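Local atomic coordinates of B12-binding domain-containing protein (Kitasatospora setae, PDB entry 6WTE), a protein that binds cobalamin and a [4Fe-4S] cluster and acts as a radical S-adenosylmethionine family methyltransferase, TsrM, that works by a non-radical mechanism. Residues 50-55 with 91-96; 374-379 with 395-400; 410-415 with 471-476. All blocks are in the same frame, centred on the assembly; numbering follows the deposited sequence.

Contact 1. Residues 50-55 with 91-96; sequences TCLHEY and TEIRRL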
ATOM      1  N   THR A  50      -7.345 -26.655   2.912  1.00 21.60           N
ATOM      2  CA  THR A  50      -6.564 -27.768   3.447  1.00 25.12           C
ATOM      3  C   THR A  50      -5.547 -27.280   4.468  1.00 25.13           C
ATOM      4  O   THR A  50      -5.383 -27.887   5.532  1.00 28.11           O
ATOM      5  CB  THR A  50      -5.873 -28.509   2.302  1.00 25.48           C
ATOM      6  OG1 THR A  50      -6.865 -29.165   1.502  1.00 31.77           O
ATOM      7  CG2 THR A  50      -4.879 -29.547   2.831  1.00 26.71           C
ATOM      8  N   CYS A  51      -4.870 -26.170   4.170  1.00 23.81           N
ATOM      9  CA  CYS A  51      -3.923 -25.605   5.122  1.00 21.48           C
ATOM     10  C   CYS A  51      -4.613 -25.248   6.436  1.00 23.80           C
ATOM     11  O   CYS A  51      -4.109 -25.564   7.521  1.00 24.66           O
ATOM     12  CB  CYS A  51      -3.243 -24.379   4.512  1.00 28.95           C
ATOM     13  SG  CYS A  51      -2.087 -23.569   5.620  1.00 30.66           S
ATOM     14  N   LEU A  52      -5.780 -24.597   6.356  1.00 20.92           N
ATOM     15  CA  LEU A  52      -6.522 -24.237   7.564  1.00 20.00           C
ATOM     16  C   LEU A  52      -7.000 -25.470   8.320  1.00 24.61           C
ATOM     17  O   LEU A  52      -6.915 -25.522   9.553  1.00 21.70           O
ATOM     18  CB  LEU A  52      -7.718 -23.360   7.206  1.00 15.64           C
ATOM     19  CG  LEU A  52      -7.479 -21.954   6.655  1.00 15.23           C
ATOM     20  CD1 LEU A  52      -8.827 -21.283   6.451  1.00 18.25           C
ATOM     21  CD2 LEU A  52      -6.608 -21.142   7.595  1.00 19.70           C
ATOM     22  N   HIS A  53      -7.538 -26.456   7.599  1.00 22.72           N
ATOM     23  CA  HIS A  53      -8.037 -27.665   8.247  1.00 26.08           C
ATOM     24  C   HIS A  53      -6.942 -28.362   9.038  1.00 27.73           C
ATOM     25  O   HIS A  53      -7.167 -28.789  10.177  1.00 28.80           O
ATOM     26  CB  HIS A  53      -8.624 -28.607   7.202  1.00 21.71           C
ATOM     27  CG  HIS A  53      -9.833 -28.058   6.517  1.00 21.99           C
ATOM     28  ND1 HIS A  53     -10.295 -28.547   5.315  1.00 25.76           N
ATOM     29  CD2 HIS A  53     -10.672 -27.054   6.863  1.00 20.96           C
ATOM     30  CE1 HIS A  53     -11.372 -27.874   4.954  1.00 18.34           C
ATOM     31  NE2 HIS A  53     -11.620 -26.959   5.874  1.00 25.10           N
ATOM     32  N   GLU A  54      -5.745 -28.476   8.458  1.00 27.69           N
ATOM     33  CA  GLU A  54      -4.633 -29.080   9.182  1.00 31.64           C
ATOM     34  C   GLU A  54      -4.305 -28.282  10.438  1.00 29.94           C
ATOM     35  O   GLU A  54      -4.159 -28.855  11.523  1.00 30.99           O
ATOM     36  CB  GLU A  54      -3.404 -29.194   8.277  1.00 29.92           C
ATOM     37  CG  GLU A  54      -3.600 -30.076   7.056  1.00 36.98           C
ATOM     38  CD  GLU A  54      -2.466 -29.951   6.049  1.00 37.12           C
ATOM     39  OE1 GLU A  54      -1.828 -28.875   5.989  1.00 44.43           O
ATOM     40  OE2 GLU A  54      -2.212 -30.929   5.314  1.00 42.89           O
ATOM     41  N   TYR A  55      -4.209 -26.953  10.318  1.00 26.29           N
ATOM     42  CA  TYR A  55      -3.731 -26.158  11.446  1.00 24.34           C
ATOM     43  C   TYR A  55      -4.674 -26.256  12.640  1.00 25.25           C
ATOM     44  O   TYR A  55      -4.241 -26.532  13.764  1.00 26.72           O
ATOM     45  CB  TYR A  55      -3.532 -24.693  11.044  1.00 23.93           C
ATOM     46  CG  TYR A  55      -3.001 -23.881  12.206  1.00 24.56           C
ATOM     47  CD1 TYR A  55      -1.640 -23.834  12.476  1.00 25.95           C
ATOM     48  CD2 TYR A  55      -3.862 -23.205  13.061  1.00 20.19           C
ATOM     49  CE1 TYR A  55      -1.149 -23.121  13.556  1.00 24.59           C
ATOM     50  CE2 TYR A  55      -3.382 -22.494  14.141  1.00 22.52           C
ATOM     51  CZ  TYR A  55      -2.029 -22.454  14.386  1.00 21.79           C
ATOM     52  OH  TYR A  55      -1.554 -21.740  15.463  1.00 22.63           O
ATOM     53  N   THR A  91     -14.426 -16.627   6.941  1.00 14.00           N
ATOM     54  CA  THR A  91     -15.592 -17.451   7.246  1.00 17.27           C
ATOM     55  C   THR A  91     -15.188 -18.892   7.530  1.00 20.04           C
ATOM     56  O   THR A  91     -15.724 -19.525   8.449  1.00 18.21           O
ATOM     57  CB  THR A  91     -16.603 -17.381   6.098  1.00 16.04           C
ATOM     58  OG1 THR A  91     -17.116 -16.050   6.004  1.00 17.78           O
ATOM     59  CG2 THR A  91     -17.756 -18.343   6.332  1.00 19.65           C
ATOM     60  N   GLU A  92     -14.228 -19.423   6.765  1.00 16.44           N
ATOM     61  CA  GLU A  92     -13.738 -20.771   7.043  1.00 16.75           C
ATOM     62  C   GLU A  92     -13.027 -20.836   8.391  1.00 17.92           C
ATOM     63  O   GLU A  92     -13.198 -21.807   9.141  1.00 16.71           O
ATOM     64  CB  GLU A  92     -12.816 -21.235   5.914  1.00 18.74           C
ATOM     65  CG  GLU A  92     -12.366 -22.685   6.040  1.00 20.49           C
ATOM     66  CD  GLU A  92     -13.508 -23.682   5.896  1.00 25.30           C
ATOM     67  OE1 GLU A  92     -14.530 -23.352   5.260  1.00 28.46           O
ATOM     68  OE2 GLU A  92     -13.380 -24.805   6.426  1.00 30.67           O
ATOM     69  N   ILE A  93     -12.227 -19.818   8.719  1.00 15.01           N
ATOM     70  CA  ILE A  93     -11.563 -19.776  10.020  1.00 14.75           C
ATOM     71  C   ILE A  93     -12.587 -19.900  11.143  1.00 18.36           C
ATOM     72  O   ILE A  93     -12.417 -20.690  12.079  1.00 16.12           O
ATOM     73  CB  ILE A  93     -10.729 -18.491  10.162  1.00 16.55           C
ATOM     74  CG1 ILE A  93      -9.446 -18.581   9.330  1.00 16.26           C
ATOM     75  CG2 ILE A  93     -10.392 -18.241  11.621  1.00 13.87           C
ATOM     76  CD1 ILE A  93      -8.706 -17.244   9.199  1.00 16.25           C
ATOM     77  N   ARG A  94     -13.672 -19.125  11.057  1.00 17.01           N
ATOM     78  CA  ARG A  94     -14.665 -19.104  12.125  1.00 17.19           C
ATOM     79  C   ARG A  94     -15.463 -20.397  12.205  1.00 17.96           C
ATOM     80  O   ARG A  94     -16.091 -20.656  13.236  1.00 21.16           O
ATOM     81  CB  ARG A  94     -15.597 -17.905  11.948  1.00 16.30           C
ATOM     82  CG  ARG A  94     -14.851 -16.581  12.056  1.00 17.89           C
ATOM     83  CD  ARG A  94     -15.763 -15.378  11.920  1.00 20.26           C
ATOM     84  NE  ARG A  94     -16.667 -15.227  13.059  1.00 17.47           N
ATOM     85  CZ  ARG A  94     -16.303 -14.709  14.229  1.00 18.31           C
ATOM     86  NH1 ARG A  94     -15.051 -14.310  14.423  1.00 19.50           N
ATOM     87  NH2 ARG A  94     -17.186 -14.593  15.210  1.00 25.29           N
ATOM     88  N   ARG A  95     -15.465 -21.207  11.142  1.00 18.90           N
ATOM     89  CA  ARG A  95     -16.043 -22.543  11.234  1.00 21.04           C
ATOM     90  C   ARG A  95     -15.159 -23.498  12.021  1.00 20.63           C
ATOM     91  O   ARG A  95     -15.657 -24.514  12.521  1.00 19.48           O
ATOM     92  CB  ARG A  95     -16.303 -23.121   9.837  1.00 20.98           C
ATOM     93  CG  ARG A  95     -17.425 -22.424   9.073  1.00 24.60           C
ATOM     94  CD  ARG A  95     -17.867 -23.232   7.854  1.00 32.40           C
ATOM     95  NE  ARG A  95     -18.621 -22.415   6.902  1.00 44.22           N
ATOM     96  CZ  ARG A  95     -18.762 -22.699   5.610  1.00 43.38           C
ATOM     97  NH1 ARG A  95     -18.192 -23.782   5.099  1.00 46.53           N
ATOM     98  NH2 ARG A  95     -19.467 -21.894   4.824  1.00 47.82           N
ATOM     99  N   LEU A  96     -13.874 -23.177  12.168  1.00 18.32           N
ATOM    100  CA  LEU A  96     -12.883 -24.076  12.744  1.00 17.85           C
ATOM    101  C   LEU A  96     -12.472 -23.711  14.163  1.00 17.67           C
ATOM    102  O   LEU A  96     -11.886 -24.554  14.856  1.00 20.66           O
ATOM    103  CB  LEU A  96     -11.632 -24.105  11.854  1.00 19.04           C
ATOM    104  CG  LEU A  96     -11.854 -24.541  10.403  1.00 19.70           C
ATOM    105  CD1 LEU A  96     -10.596 -24.302   9.564  1.00 20.30           C
ATOM    106  CD2 LEU A  96     -12.262 -26.004  10.340  1.00 22.71           C
TER

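Contact 2. Residues 374-379 with 395-400; sequences TMVEAL and DAFMAL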
ATOM      1  N   THR A 374      15.580   5.535 -12.439  1.00 12.55           N
ATOM      2  CA  THR A 374      14.460   6.383 -12.053  1.00 11.29           C
ATOM      3  C   THR A 374      13.166   5.889 -12.674  1.00 11.86           C
ATOM      4  O   THR A 374      13.124   5.555 -13.863  1.00 11.25           O
ATOM      5  CB  THR A 374      14.689   7.831 -12.491  1.00 14.02           C
ATOM      6  OG1 THR A 374      15.079   7.844 -13.869  1.00 14.15           O
ATOM      7  CG2 THR A 374      15.780   8.476 -11.656  1.00 12.97           C
ATOM      8  N   MET A 375      12.103   5.874 -11.874  1.00 12.91           N
ATOM      9  CA  MET A 375      10.755   5.678 -12.384  1.00 12.34           C
ATOM     10  C   MET A 375       9.904   6.869 -11.973  1.00 13.95           C
ATOM     11  O   MET A 375       9.728   7.126 -10.777  1.00 14.38           O
ATOM     12  CB  MET A 375      10.136   4.387 -11.863  1.00 14.60           C
ATOM     13  CG  MET A 375       8.716   4.241 -12.323  1.00 18.14           C
ATOM     14  SD  MET A 375       8.238   2.531 -12.419  1.00 17.83           S
ATOM     15  CE  MET A 375       6.518   2.715 -12.894  1.00 21.62           C
ATOM     16  N   VAL A 376       9.383   7.594 -12.960  1.00 11.47           N
ATOM     17  CA  VAL A 376       8.535   8.761 -12.723  1.00 13.02           C
ATOM     18  C   VAL A 376       7.087   8.375 -12.986  1.00 11.90           C
ATOM     19  O   VAL A 376       6.766   7.840 -14.055  1.00 14.72           O
ATOM     20  CB  VAL A 376       8.959   9.945 -13.607  1.00 10.94           C
ATOM     21  CG1 VAL A 376       8.027  11.138 -13.394  1.00 14.37           C
ATOM     22  CG2 VAL A 376      10.396  10.332 -13.312  1.00 15.45           C
ATOM     23  N   GLU A 377       6.208   8.679 -12.030  1.00 12.50           N
ATOM     24  CA  GLU A 377       4.805   8.289 -12.087  1.00 12.19           C
ATOM     25  C   GLU A 377       3.919   9.504 -12.329  1.00 14.02           C
ATOM     26  O   GLU A 377       4.148  10.574 -11.758  1.00 14.22           O
ATOM     27  CB  GLU A 377       4.375   7.602 -10.791  1.00 18.03           C
ATOM     28  CG  GLU A 377       5.266   6.448 -10.393  1.00 18.90           C
ATOM     29  CD  GLU A 377       4.663   5.107 -10.727  1.00 29.85           C
ATOM     30  OE1 GLU A 377       3.830   5.036 -11.662  1.00 28.03           O
ATOM     31  OE2 GLU A 377       5.025   4.121 -10.053  1.00 30.96           O
ATOM     32  N   ALA A 378       2.921   9.334 -13.194  1.00 12.18           N
ATOM     33  CA  ALA A 378       1.891  10.332 -13.436  1.00 15.12           C
ATOM     34  C   ALA A 378       0.514   9.724 -13.200  1.00 13.02           C
ATOM     35  O   ALA A 378       0.292   8.535 -13.440  1.00 13.01           O
ATOM     36  CB  ALA A 378       1.971  10.875 -14.866  1.00 15.44           C
ATOM     37  N   LEU A 379      -0.414  10.547 -12.715  1.00 12.31           N
ATOM     38  CA  LEU A 379      -1.800  10.128 -12.515  1.00 11.86           C
ATOM     39  C   LEU A 379      -2.704  11.097 -13.258  1.00 12.27           C
ATOM     40  O   LEU A 379      -2.649  12.307 -13.017  1.00 13.03           O
ATOM     41  CB  LEU A 379      -2.161  10.078 -11.027  1.00 12.44           C
ATOM     42  CG  LEU A 379      -3.635   9.809 -10.719  1.00 15.98           C
ATOM     43  CD1 LEU A 379      -4.118   8.497 -11.335  1.00 13.19           C
ATOM     44  CD2 LEU A 379      -3.866   9.823  -9.209  1.00 15.66           C
ATOM     45  N   ASP A 395       4.169  15.084 -22.492  1.00 16.10           N
ATOM     46  CA  ASP A 395       5.312  15.660 -23.198  1.00 15.76           C
ATOM     47  C   ASP A 395       6.427  16.047 -22.239  1.00 15.91           C
ATOM     48  O   ASP A 395       7.606  15.775 -22.501  1.00 16.55           O
ATOM     49  CB  ASP A 395       4.868  16.879 -24.010  1.00 17.99           C
ATOM     50  CG  ASP A 395       4.064  16.498 -25.237  1.00 21.09           C
ATOM     51  OD1 ASP A 395       4.054  15.304 -25.596  1.00 25.07           O
ATOM     52  OD2 ASP A 395       3.444  17.392 -25.842  1.00 23.35           O
ATOM     53  N   ALA A 396       6.078  16.689 -21.124  1.00 14.32           N
ATOM     54  CA  ALA A 396       7.101  17.133 -20.185  1.00 13.10           C
ATOM     55  C   ALA A 396       7.739  15.955 -19.455  1.00 16.17           C
ATOM     56  O   ALA A 396       8.964  15.907 -19.298  1.00 15.05           O
ATOM     57  CB  ALA A 396       6.501  18.116 -19.188  1.00 15.58           C
ATOM     58  N   PHE A 397       6.925  14.997 -18.998  1.00 13.60           N
ATOM     59  CA  PHE A 397       7.470  13.840 -18.290  1.00 12.24           C
ATOM     60  C   PHE A 397       8.349  12.986 -19.202  1.00 15.10           C
ATOM     61  O   PHE A 397       9.429  12.544 -18.797  1.00 13.49           O
ATOM     62  CB  PHE A 397       6.343  12.986 -17.697  1.00 12.01           C
ATOM     63  CG  PHE A 397       5.826  13.482 -16.383  1.00 11.72           C
ATOM     64  CD1 PHE A 397       5.943  14.814 -16.019  1.00 15.73           C
ATOM     65  CD2 PHE A 397       5.224  12.600 -15.491  1.00 12.65           C
ATOM     66  CE1 PHE A 397       5.447  15.261 -14.792  1.00 16.00           C
ATOM     67  CE2 PHE A 397       4.730  13.045 -14.267  1.00 17.38           C
ATOM     68  CZ  PHE A 397       4.850  14.376 -13.921  1.00 15.18           C
ATOM     69  N   MET A 398       7.896  12.730 -20.433  1.00 14.87           N
ATOM     70  CA  MET A 398       8.665  11.879 -21.332  1.00 14.72           C
ATOM     71  C   MET A 398      10.019  12.494 -21.669  1.00 14.47           C
ATOM     72  O   MET A 398      10.995  11.766 -21.880  1.00 15.91           O
ATOM     73  CB  MET A 398       7.862  11.603 -22.606  1.00 13.88           C
ATOM     74  CG  MET A 398       6.666  10.689 -22.384  1.00 13.61           C
ATOM     75  SD  MET A 398       7.169   9.047 -21.821  1.00 17.82           S
ATOM     76  CE  MET A 398       8.053   8.508 -23.282  1.00 17.33           C
ATOM     77  N   ALA A 399      10.104  13.826 -21.699  1.00 16.09           N
ATOM     78  CA  ALA A 399      11.368  14.491 -21.999  1.00 15.14           C
ATOM     79  C   ALA A 399      12.383  14.366 -20.870  1.00 18.63           C
ATOM     80  O   ALA A 399      13.560  14.677 -21.085  1.00 15.67           O
ATOM     81  CB  ALA A 399      11.119  15.970 -22.321  1.00 15.94           C
ATOM     82  N   LEU A 400      11.962  13.920 -19.681  1.00 15.78           N
ATOM     83  CA  LEU A 400      12.903  13.679 -18.588  1.00 16.26           C
ATOM     84  C   LEU A 400      13.883  12.559 -18.912  1.00 17.46           C
ATOM     85  O   LEU A 400      14.978  12.513 -18.342  1.00 19.13           O
ATOM     86  CB  LEU A 400      12.148  13.324 -17.307  1.00 18.38           C
ATOM     87  CG  LEU A 400      11.308  14.400 -16.630  1.00 16.99           C
ATOM     88  CD1 LEU A 400      10.427  13.743 -15.585  1.00 15.38           C
ATOM     89  CD2 LEU A 400      12.218  15.434 -15.985  1.00 17.87           C
TER

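Contact 3. Residues 410-415 with 471-476; sequences GLRLFP and FRLVCY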
ATOM      1  N   GLY A 410      -7.566   7.583 -13.577  1.00 12.09           N
ATOM      2  CA  GLY A 410      -8.700   7.460 -12.684  1.00 12.29           C
ATOM      3  C   GLY A 410      -8.283   7.262 -11.236  1.00 14.26           C
ATOM      4  O   GLY A 410      -7.141   6.926 -10.922  1.00 15.49           O
ATOM      5  N   LEU A 411      -9.240   7.473 -10.331  1.00 11.75           N
ATOM      6  CA  LEU A 411      -8.972   7.380  -8.899  1.00 11.23           C
ATOM      7  C   LEU A 411     -10.058   6.566  -8.216  1.00 11.80           C
ATOM      8  O   LEU A 411     -11.231   6.955  -8.239  1.00 12.08           O
ATOM      9  CB  LEU A 411      -8.892   8.770  -8.260  1.00 14.43           C
ATOM     10  CG  LEU A 411      -8.654   8.725  -6.747  1.00 13.72           C
ATOM     11  CD1 LEU A 411      -7.302   8.098  -6.452  1.00 18.14           C
ATOM     12  CD2 LEU A 411      -8.762  10.098  -6.116  1.00 14.37           C
ATOM     13  N   ARG A 412      -9.670   5.461  -7.582  1.00 11.50           N
ATOM     14  CA  ARG A 412     -10.574   4.800  -6.645  1.00 13.08           C
ATOM     15  C   ARG A 412     -10.716   5.660  -5.394  1.00 12.87           C
ATOM     16  O   ARG A 412      -9.714   6.058  -4.790  1.00 13.80           O
ATOM     17  CB  ARG A 412     -10.052   3.409  -6.273  1.00 14.34           C
ATOM     18  CG  ARG A 412     -10.475   2.297  -7.218  1.00 14.25           C
ATOM     19  CD  ARG A 412     -11.801   1.666  -6.805  1.00 16.08           C
ATOM     20  NE  ARG A 412     -11.696   0.992  -5.512  1.00 14.31           N
ATOM     21  CZ  ARG A 412     -12.410   1.302  -4.437  1.00 16.73           C
ATOM     22  NH1 ARG A 412     -13.323   2.269  -4.486  1.00 16.01           N
ATOM     23  NH2 ARG A 412     -12.225   0.626  -3.314  1.00 13.40           N
ATOM     24  N   LEU A 413     -11.963   5.948  -5.010  1.00 11.44           N
ATOM     25  CA  LEU A 413     -12.258   6.825  -3.885  1.00 12.64           C
ATOM     26  C   LEU A 413     -12.386   6.038  -2.588  1.00 12.26           C
ATOM     27  O   LEU A 413     -12.993   4.969  -2.559  1.00 12.12           O
ATOM     28  CB  LEU A 413     -13.554   7.595  -4.136  1.00 12.76           C
ATOM     29  CG  LEU A 413     -13.504   8.544  -5.336  1.00 16.03           C
ATOM     30  CD1 LEU A 413     -14.850   9.185  -5.548  1.00 14.19           C
ATOM     31  CD2 LEU A 413     -12.433   9.597  -5.120  1.00 15.96           C
ATOM     32  N   PHE A 414     -11.837   6.596  -1.512  1.00 11.89           N
ATOM     33  CA  PHE A 414     -11.869   5.999  -0.188  1.00 10.99           C
ATOM     34  C   PHE A 414     -12.376   7.017   0.824  1.00 13.23           C
ATOM     35  O   PHE A 414     -12.278   8.228   0.595  1.00 12.43           O
ATOM     36  CB  PHE A 414     -10.476   5.484   0.204  1.00 12.35           C
ATOM     37  CG  PHE A 414     -10.073   4.251  -0.550  1.00 12.13           C
ATOM     38  CD1 PHE A 414      -9.513   4.351  -1.817  1.00 16.56           C
ATOM     39  CD2 PHE A 414     -10.279   2.995  -0.006  1.00 15.02           C
ATOM     40  CE1 PHE A 414      -9.153   3.216  -2.523  1.00 13.54           C
ATOM     41  CE2 PHE A 414      -9.918   1.856  -0.706  1.00 16.55           C
ATOM     42  CZ  PHE A 414      -9.357   1.970  -1.966  1.00 15.27           C
ATOM     43  N   PRO A 415     -12.961   6.552   1.934  1.00 12.66           N
ATOM     44  CA  PRO A 415     -13.704   7.476   2.811  1.00 12.82           C
ATOM     45  C   PRO A 415     -12.841   8.536   3.472  1.00 12.25           C
ATOM     46  O   PRO A 415     -13.313   9.660   3.678  1.00 12.16           O
ATOM     47  CB  PRO A 415     -14.342   6.537   3.848  1.00 10.32           C
ATOM     48  CG  PRO A 415     -13.524   5.276   3.782  1.00 10.52           C
ATOM     49  CD  PRO A 415     -13.130   5.147   2.351  1.00 11.55           C
ATOM     50  N   PHE A 471     -21.074  -5.435  -4.611  1.00 17.39           N
ATOM     51  CA  PHE A 471     -19.857  -4.681  -4.877  1.00 14.32           C
ATOM     52  C   PHE A 471     -20.147  -3.533  -5.829  1.00 17.95           C
ATOM     53  O   PHE A 471     -20.743  -3.721  -6.893  1.00 18.02           O
ATOM     54  CB  PHE A 471     -18.777  -5.584  -5.466  1.00 14.65           C
ATOM     55  CG  PHE A 471     -17.992  -6.332  -4.432  1.00 17.67           C
ATOM     56  CD1 PHE A 471     -17.374  -5.656  -3.391  1.00 16.22           C
ATOM     57  CD2 PHE A 471     -17.883  -7.708  -4.497  1.00 20.08           C
ATOM     58  CE1 PHE A 471     -16.644  -6.346  -2.439  1.00 15.57           C
ATOM     59  CE2 PHE A 471     -17.164  -8.403  -3.545  1.00 17.11           C
ATOM     60  CZ  PHE A 471     -16.548  -7.721  -2.517  1.00 17.45           C
ATOM     61  N   ARG A 472     -19.720  -2.337  -5.432  1.00 14.08           N
ATOM     62  CA  ARG A 472     -19.926  -1.117  -6.209  1.00 14.26           C
ATOM     63  C   ARG A 472     -18.778  -0.188  -5.814  1.00 14.08           C
ATOM     64  O   ARG A 472     -18.929   0.738  -5.013  1.00 16.09           O
ATOM     65  CB  ARG A 472     -21.301  -0.505  -5.942  1.00 16.95           C
ATOM     66  CG  ARG A 472     -21.781   0.441  -7.026  1.00 24.38           C
ATOM     67  CD  ARG A 472     -21.477   1.888  -6.690  1.00 21.82           C
ATOM     68  NE  ARG A 472     -22.388   2.437  -5.689  1.00 25.05           N
ATOM     69  CZ  ARG A 472     -22.079   2.589  -4.406  1.00 18.25           C
ATOM     70  NH1 ARG A 472     -20.891   2.225  -3.969  1.00 18.97           N
ATOM     71  NH2 ARG A 472     -22.960   3.109  -3.565  1.00 22.77           N
ATOM     72  N   LEU A 473     -17.600  -0.480  -6.365  1.00 13.85           N
ATOM     73  CA  LEU A 473     -16.379   0.246  -6.033  1.00 12.09           C
ATOM     74  C   LEU A 473     -16.408   1.604  -6.718  1.00 13.20           C
ATOM     75  O   LEU A 473     -16.478   1.678  -7.949  1.00 14.14           O
ATOM     76  CB  LEU A 473     -15.148  -0.547  -6.460  1.00 11.93           C
ATOM     77  CG  LEU A 473     -14.649  -1.644  -5.516  1.00 12.17           C
ATOM     78  CD1 LEU A 473     -15.706  -2.719  -5.285  1.00 12.95           C
ATOM     79  CD2 LEU A 473     -13.373  -2.258  -6.082  1.00 14.05           C
ATOM     80  N   VAL A 474     -16.350   2.671  -5.920  1.00 11.95           N
ATOM     81  CA  VAL A 474     -16.575   4.034  -6.394  1.00 12.94           C
ATOM     82  C   VAL A 474     -15.266   4.646  -6.874  1.00 13.30           C
ATOM     83  O   VAL A 474     -14.210   4.440  -6.259  1.00 12.23           O
ATOM     84  CB  VAL A 474     -17.210   4.877  -5.276  1.00 14.18           C
ATOM     85  CG1 VAL A 474     -17.346   6.305  -5.702  1.00 17.90           C
ATOM     86  CG2 VAL A 474     -18.578   4.309  -4.914  1.00 17.37           C
ATOM     87  N   CYS A 475     -15.338   5.416  -7.970  1.00 12.10           N
ATOM     88  CA  CYS A 475     -14.182   6.057  -8.587  1.00 12.41           C
ATOM     89  C   CYS A 475     -14.515   7.489  -8.971  1.00 12.16           C
ATOM     90  O   CYS A 475     -15.682   7.869  -9.087  1.00 12.49           O
ATOM     91  CB  CYS A 475     -13.727   5.322  -9.851  1.00 12.51           C
ATOM     92  SG  CYS A 475     -13.273   3.607  -9.546  1.00 19.26           S
ATOM     93  N   TYR A 476     -13.460   8.272  -9.185  1.00 11.99           N
ATOM     94  CA  TYR A 476     -13.553   9.578  -9.819  1.00 12.37           C
ATOM     95  C   TYR A 476     -12.724   9.566 -11.095  1.00 12.61           C
ATOM     96  O   TYR A 476     -11.613   9.027 -11.120  1.00 12.06           O
ATOM     97  CB  TYR A 476     -13.048  10.708  -8.913  1.00 11.97           C
ATOM     98  CG  TYR A 476     -13.137  12.062  -9.589  1.00 14.25           C
ATOM     99  CD1 TYR A 476     -14.303  12.811  -9.533  1.00 12.58           C
ATOM    100  CD2 TYR A 476     -12.060  12.579 -10.306  1.00 13.90           C
ATOM    101  CE1 TYR A 476     -14.402  14.035 -10.156  1.00 13.17           C
ATOM    102  CE2 TYR A 476     -12.146  13.804 -10.937  1.00 12.50           C
ATOM    103  CZ  TYR A 476     -13.320  14.532 -10.857  1.00 12.84           C
ATOM    104  OH  TYR A 476     -13.409  15.749 -11.487  1.00 13.74           O
TER

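Contact 1. Residues 50-55 with 91-96
H53 and E92 join two nearly parallel helices through a single polar bond, while L52 of the first helix packs against E92, I93 and L96 of the second. The segment axes approach to 10.3 Å and cross at -22°. L52 carries the apolar part. Its CB lies 3.8 Å from L96 CD1; beyond CG, CD1 meets the aliphatic part of the glutamate, 3.8 Å from E92 CG, and also I93 CG1 at 4.0 Å. L52 CD2 is turned to I93 CG1 as well, at a looser 4.2 Å, and the leucine and isoleucine side chains cross at about a right angle. E92 CG, anti to the backbone N (chi1 -174°), lies beside L52, and the bend at chi2 swings CD toward the histidine. H53 NE2 donates to E92 OE2 at 2.8 Å. The oxygen lies in the ring plane of H53, but the donor stands above the carboxylate plane, the two planes being 65° apart. L96 CD1 also reaches the ring edge, 3.9 Å from H53 CD2. Both helices belong to the cobalamin-binding domain, where the inner side of the pair rests on the central sheet: L52 touches L39 of strand 35-40, and I93 touches V8 of strand 4-9. R95 adds a long, purely electrostatic contact to E92, its NH1 3.7 Å from E92 OE1. The carboxylate thus has a hydrogen bond on one oxygen and a positive charge near the other, which would probably favour its ionised form and could in turn stabilise a protonated H53.

Contact 2. Residues 374-379 with 395-400
Segment 374-379 of strand 373-380 and segment 395-400 approach most closely at V376 and F397, whose CA atoms are 7.6 Å apart, and no hydrogen bond links the two segments. V376 and A378, alternate residues of the strand, point toward the helix and receive the ring of F397. One side of that ring, CD2 and CE2, does the touching: F397 CD2 lies 3.8 Å from V376 CG1, and F397 CE2 lies 3.6 Å from A378 CB. The carbonyl of the intervening residue meets the ring edge, E377 O being 3.6 Å from F397 CE2. This is the strand-to-helix step of a beta-alpha-beta unit, strand 373-380, helix 387-398 and strand 404-412, in the radical SAM core. An alanine at F397 would probably open a gap over V376 and A378 and leave this segment less firmly seated on the strand. V376 divides its two methyls: CG2, anti to the carbonyl carbon, turns to L400 CD1 at 4.1 Å, and the two side chains cross at about a right angle. L400 also touches F357, T360 and E361 of helix 357-369, while S334 of the neighbouring strand 327-335 touches both V376 and F397.

Contact 3. Residues 410-415 with 471-476
V474 O accepts two hydrogen bonds from consecutive residues, R412 NH1 at 2.9 Å and L413 N at 3.0 Å. The arginine donor is tilted 18° from the carbonyl plane and the amide 31°, while the oxygen lies nearly in the guanidinium plane. Bends at chi2 and chi3 turn CD and NE of R412 back, and NH1 then reaches V474 O. Its guanidinium is flanked on both faces: L473 CG sits 3.8 Å above the plane over the centre, and F414 CE1 approaches the opposite face, offset toward the rim. Lower on the same chain, R412 CD rests 3.7 Å from C475 SG. NE forms a salt bridge with D72, so the buried charge is probably balanced by this carboxylate as well as eased by the carbonyl. Next to this grip, L411 and Y476 make an antiparallel hydrogen-bonded pair, Y476 N to L411 O at 2.8 Å and L411 N to Y476 O at 2.9 Å; R412 and C475 form the adjoining non-hydrogen-bonded pair. L413 sets its two methyls against V474 and Y476, CD1 3.8 Å from V474 CG1 and CD2 near Y476 CB. F414 touches the bound cobalamin, so the packing beside the guanidinium continues to the cofactor pocket. The short strand 475-476 pairs antiparallel with the end of strand 404-412 and with strand 436-437, whose L436 touches L413 and V474, while helix 418-427 packs M419 against L411 and Y476, and I423 against L413 and Y476.

How the contacts relate
Contacts 2 and 3 share a sheet: strands 373-380 and 404-412 are neighbours in it, and the contacts touch where L379 CD1 lies 3.4 Å from G410 O, although their centres are 25 Å apart. Contact 1 stands apart in the cobalamin-binding domain, its centre about 47 Å from that of contact 2 and 32 Å from that of contact 3. All three contacts have a side chain within about 10 Å of cobalamin. The side chain of I93 is about 10 Å from cobalamin, that of R412 about 6 Å, and that of E377 about 8 Å from cobalamin and 10 Å from the iron-sulfur cluster. The salt bridge of contact 3 crosses to the domain that holds contact 1, whose nearest atoms are about 12 Å away.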